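Local coordinates for protein endo-1,3-beta-glucanase, family GH16 (PDB 4CRQ) that probably hydrolyses internal beta-1,3-glucosidic bonds of laminarin, acting through the family GH16 catalytic module that forms this chain, at residues C113-R121 with Y159-W170. The protein carries 1 engineered substitution. Sequence-based numbering, arbitrary orientation.
Engineered in segment 113-121: S120 (natural residue Glu).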
loop_
_atom_site.group_PDB
_atom_site.type_symbol
_atom_site.label_atom_id
_atom_site.label_comp_id
_atom_site.label_asym_id
_atom_site.label_seq_id
_atom_site.Cartn_x
_atom_site.Cartn_y
_atom_site.Cartn_z
ATOM N N CYS A 113 -14.033 5.676 -5.155
ATOM C CA CYS A 113 -13.468 6.218 -3.914
ATOM C C CYS A 113 -12.068 6.819 -4.091
ATOM O O CYS A 113 -11.652 7.659 -3.299
ATOM C CB CYS A 113 -13.394 5.136 -2.845
ATOM S SG CYS A 113 -12.375 3.717 -3.312
ATOM N N GLY A 114 -11.359 6.358 -5.128
ATOM C CA GLY A 114 -9.980 6.764 -5.413
ATOM C C GLY A 114 -9.008 5.895 -4.629
ATOM O O GLY A 114 -9.302 5.416 -3.520
ATOM N N GLU A 115 -7.839 5.691 -5.216
ATOM C CA GLU A 115 -6.779 4.919 -4.612
ATOM C C GLU A 115 -5.447 5.551 -4.954
ATOM O O GLU A 115 -5.194 5.877 -6.111
ATOM C CB GLU A 115 -6.819 3.486 -5.141
ATOM C CG GLU A 115 -5.715 2.552 -4.607
ATOM C CD GLU A 115 -5.735 1.149 -5.221
ATOM O OE1 GLU A 115 -6.780 0.697 -5.736
ATOM O OE2 GLU A 115 -4.700 0.452 -5.202
ATOM N N ILE A 116 -4.586 5.697 -3.953
ATOM C CA ILE A 116 -3.222 6.200 -4.154
ATOM C C ILE A 116 -2.287 5.078 -3.729
ATOM O O ILE A 116 -2.215 4.755 -2.541
ATOM C CB ILE A 116 -2.896 7.490 -3.347
ATOM C CG1 ILE A 116 -3.947 8.600 -3.596
ATOM C CG2 ILE A 116 -1.452 7.979 -3.669
ATOM C CD1 ILE A 116 -3.783 9.823 -2.694
ATOM N N ASP A 117 -1.596 4.476 -4.698
ATOM C CA ASP A 117 -0.578 3.466 -4.408
ATOM C C ASP A 117 0.756 4.196 -4.270
ATOM O O ASP A 117 1.317 4.657 -5.265
ATOM C CB ASP A 117 -0.527 2.392 -5.509
ATOM C CG ASP A 117 -1.863 1.691 -5.698
ATOM O OD1 ASP A 117 -2.533 1.395 -4.690
ATOM O OD2 ASP A 117 -2.262 1.418 -6.847
ATOM N N ILE A 118 1.248 4.302 -3.026
ATOM C CA ILE A 118 2.493 5.036 -2.741
ATOM C C ILE A 118 3.689 4.188 -3.182
ATOM O O ILE A 118 4.617 4.680 -3.842
ATOM C CB ILE A 118 2.568 5.442 -1.251
ATOM C CG1 ILE A 118 1.330 6.287 -0.921
ATOM C CG2 ILE A 118 3.891 6.166 -0.969
ATOM C CD1 ILE A 118 1.216 6.603 0.548
ATOM N N MET A 119 3.658 2.907 -2.810
ATOM C CA MET A 119 4.672 1.963 -3.238
ATOM C C MET A 119 3.989 0.627 -3.503
ATOM O O MET A 119 3.192 0.181 -2.673
ATOM C CB MET A 119 5.755 1.797 -2.146
ATOM C CG MET A 119 6.875 0.779 -2.476
ATOM S SD MET A 119 6.430 -0.980 -2.374
ATOM C CE MET A 119 6.028 -1.173 -0.627
ATOM N N SER A 120 4.291 0.006 -4.652
ATOM C CA SER A 120 3.975 -1.425 -4.830
ATOM C C SER A 120 5.162 -2.044 -5.586
ATOM O O SER A 120 5.894 -1.358 -6.309
ATOM C CB SER A 120 2.631 -1.666 -5.514
ATOM O OG SER A 120 2.643 -1.144 -6.815
ATOM N N ARG A 121 5.367 -3.343 -5.377
ATOM C CA ARG A 121 6.428 -4.071 -6.061
ATOM C C ARG A 121 5.946 -5.480 -6.311
ATOM O O ARG A 121 5.147 -5.992 -5.534
ATOM C CB ARG A 121 7.709 -4.090 -5.202
ATOM C CG ARG A 121 8.901 -4.774 -5.883
ATOM C CD ARG A 121 9.986 -5.053 -4.887
ATOM N NE ARG A 121 11.143 -5.682 -5.515
ATOM C CZ ARG A 121 11.953 -6.539 -4.911
ATOM N NH1 ARG A 121 11.731 -6.901 -3.639
ATOM N NH2 ARG A 121 12.988 -7.038 -5.589
ATOM N N TYR A 159 9.572 5.646 1.025
ATOM C CA TYR A 159 8.563 5.726 -0.042
ATOM C C TYR A 159 7.556 6.780 0.354
ATOM O O TYR A 159 7.002 6.691 1.463
ATOM C CB TYR A 159 7.875 4.386 -0.209
ATOM C CG TYR A 159 8.860 3.306 -0.611
ATOM C CD1 TYR A 159 9.254 3.174 -1.957
ATOM C CD2 TYR A 159 9.417 2.423 0.349
ATOM C CE1 TYR A 159 10.160 2.201 -2.333
ATOM C CE2 TYR A 159 10.335 1.427 -0.033
ATOM C CZ TYR A 159 10.705 1.315 -1.382
ATOM O OH TYR A 159 11.595 0.356 -1.836
ATOM N N SER A 160 7.293 7.783 -0.506
ATOM C CA SER A 160 6.362 8.835 -0.102
ATOM C C SER A 160 5.583 9.385 -1.282
ATOM O O SER A 160 5.988 9.221 -2.445
ATOM C CB SER A 160 7.138 9.984 0.584
ATOM O OG SER A 160 8.002 10.608 -0.356
ATOM N N VAL A 161 4.472 10.039 -0.960
ATOM C CA VAL A 161 3.767 10.878 -1.905
ATOM C C VAL A 161 3.583 12.234 -1.282
ATOM O O VAL A 161 3.374 12.305 -0.063
ATOM C CB VAL A 161 2.372 10.338 -2.344
ATOM C CG1 VAL A 161 2.537 9.138 -3.247
ATOM C CG2 VAL A 161 1.438 10.087 -1.135
ATOM N N GLU A 162 3.667 13.290 -2.084
ATOM C CA GLU A 162 3.229 14.629 -1.655
ATOM C C GLU A 162 1.930 14.899 -2.409
ATOM O O GLU A 162 1.910 14.903 -3.648
ATOM C CB GLU A 162 4.251 15.709 -1.951
ATOM C CG GLU A 162 5.440 15.683 -1.022
ATOM C CD GLU A 162 6.518 16.691 -1.380
ATOM O OE1 GLU A 162 6.414 17.426 -2.395
ATOM O OE2 GLU A 162 7.501 16.738 -0.626
ATOM N N TRP A 163 0.858 15.111 -1.650
ATOM C CA TRP A 163 -0.477 15.279 -2.178
ATOM C C TRP A 163 -1.052 16.597 -1.751
ATOM O O TRP A 163 -1.163 16.824 -0.569
ATOM C CB TRP A 163 -1.280 14.087 -1.667
ATOM C CG TRP A 163 -2.782 14.097 -1.797
ATOM C CD1 TRP A 163 -3.572 14.663 -2.810
ATOM C CD2 TRP A 163 -3.717 13.470 -0.882
ATOM N NE1 TRP A 163 -4.907 14.438 -2.574
ATOM C CE2 TRP A 163 -5.065 13.724 -1.423
ATOM C CE3 TRP A 163 -3.584 12.741 0.310
ATOM C CZ2 TRP A 163 -6.215 13.263 -0.783
ATOM C CZ3 TRP A 163 -4.753 12.286 0.948
ATOM C CH2 TRP A 163 -6.041 12.544 0.408
ATOM N N ASP A 164 -1.391 17.471 -2.700
ATOM C CA ASP A 164 -2.063 18.742 -2.379
ATOM C C ASP A 164 -3.334 18.850 -3.239
ATOM O O ASP A 164 -3.700 17.896 -3.953
ATOM C CB ASP A 164 -1.112 19.938 -2.556
ATOM C CG ASP A 164 -0.608 20.107 -3.969
ATOM O OD1 ASP A 164 -1.250 19.719 -4.968
ATOM O OD2 ASP A 164 0.494 20.661 -4.033
ATOM N N ALA A 165 -4.000 20.000 -3.187
ATOM C CA ALA A 165 -5.222 20.206 -3.970
ATOM C C ALA A 165 -5.006 20.096 -5.499
ATOM O O ALA A 165 -5.944 19.804 -6.242
ATOM C CB ALA A 165 -5.846 21.547 -3.609
ATOM N N ASN A 166 -3.774 20.316 -5.956
ATOM C CA ASN A 166 -3.458 20.372 -7.400
ATOM C C ASN A 166 -2.714 19.191 -8.008
ATOM O O ASN A 166 -2.781 18.988 -9.230
ATOM C CB ASN A 166 -2.654 21.648 -7.693
ATOM C CG ASN A 166 -3.455 22.903 -7.446
ATOM O OD1 ASN A 166 -4.632 22.984 -7.802
ATOM N ND2 ASN A 166 -2.825 23.891 -6.830
ATOM N N SER A 167 -2.007 18.414 -7.190
ATOM C CA SER A 167 -1.199 17.322 -7.729
ATOM C C SER A 167 -0.902 16.244 -6.716
ATOM O O SER A 167 -1.066 16.464 -5.517
ATOM C CB SER A 167 0.152 17.878 -8.231
ATOM O OG SER A 167 0.900 18.425 -7.152
ATOM N N ILE A 168 -0.473 15.080 -7.203
ATOM C CA ILE A 168 0.122 14.040 -6.334
ATOM C C ILE A 168 1.482 13.808 -6.975
ATOM O O ILE A 168 1.574 13.636 -8.206
ATOM C CB ILE A 168 -0.702 12.745 -6.238
ATOM C CG1 ILE A 168 -2.084 13.052 -5.647
ATOM C CG2 ILE A 168 0.027 11.664 -5.413
ATOM C CD1 ILE A 168 -3.136 11.972 -5.852
ATOM N N LYS A 169 2.519 13.787 -6.146
ATOM C CA LYS A 169 3.882 13.503 -6.592
ATOM C C LYS A 169 4.379 12.293 -5.813
ATOM O O LYS A 169 4.108 12.196 -4.608
ATOM C CB LYS A 169 4.802 14.714 -6.370
ATOM C CG LYS A 169 4.407 15.999 -7.108
ATOM C CD LYS A 169 5.256 17.145 -6.577
ATOM C CE LYS A 169 4.686 18.529 -6.874
ATOM N NZ LYS A 169 5.258 19.137 -8.086
ATOM N N TRP A 170 5.115 11.393 -6.478
ATOM C CA TRP A 170 5.706 10.209 -5.837
ATOM C C TRP A 170 7.206 10.323 -5.770
ATOM O O TRP A 170 7.841 10.895 -6.679
ATOM C CB TRP A 170 5.385 8.932 -6.616
ATOM C CG TRP A 170 3.960 8.463 -6.563
ATOM C CD1 TRP A 170 3.435 7.423 -5.803
ATOM C CD2 TRP A 170 2.824 9.004 -7.317
ATOM N NE1 TRP A 170 2.094 7.290 -6.015
ATOM C CE2 TRP A 170 1.656 8.207 -6.918
ATOM C CE3 TRP A 170 2.659 10.037 -8.256
ATOM C CZ2 TRP A 170 0.383 8.443 -7.444
ATOM C CZ3 TRP A 170 1.374 10.265 -8.780
ATOM C CH2 TRP A 170 0.263 9.486 -8.377
#
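I116, I118 and M119 pack against the hairpin 159-170 in the buried core between the two sheets of the GH16 beta-sandwich. The closest apolar contact is at M119, whose CG lies over one face of the Y159 ring, 3.4 Å from CD1. With CG anti to the backbone N (chi1 178°) and the chain then bent at chi2, SD stands higher over that face, 4.9 Å from the ring centroid, in a Met-aromatic contact. I118 crosses V161 at about a right angle, I118 CG1 to V161 CG2 at 3.8 Å. Farther along, I116 CD1 sits over the face of the six-membered ring of W163, a CH-pi contact 4.2 Å from its centroid, and meets I168 CD1 tip to tip. One polar link crosses: W170 NE1 donates to D117 O (2.8 Å), bent to 142° and arriving from above the carbonyl plane. A phenylalanine in place of W170 would probably leave D117 O without its indole mate and the corner at I118 less firmly held. By contrast, the hairpin's far end reaches exposed N166, where D164 braces the turn: OD1 accepts from N166 N in an Asx turn, widened to an Asx motif by S167 N. I118 and M119 form a classic beta bulge opposite F98, within a segment matching the family's ExDxxE signature, its last acid here engineered to S120. Apolar packing plus one indole bond thus joins this strand's apolar face to the hairpin, while alternation turns D117 CB away, consistent with the motif's acids facing the opposite side.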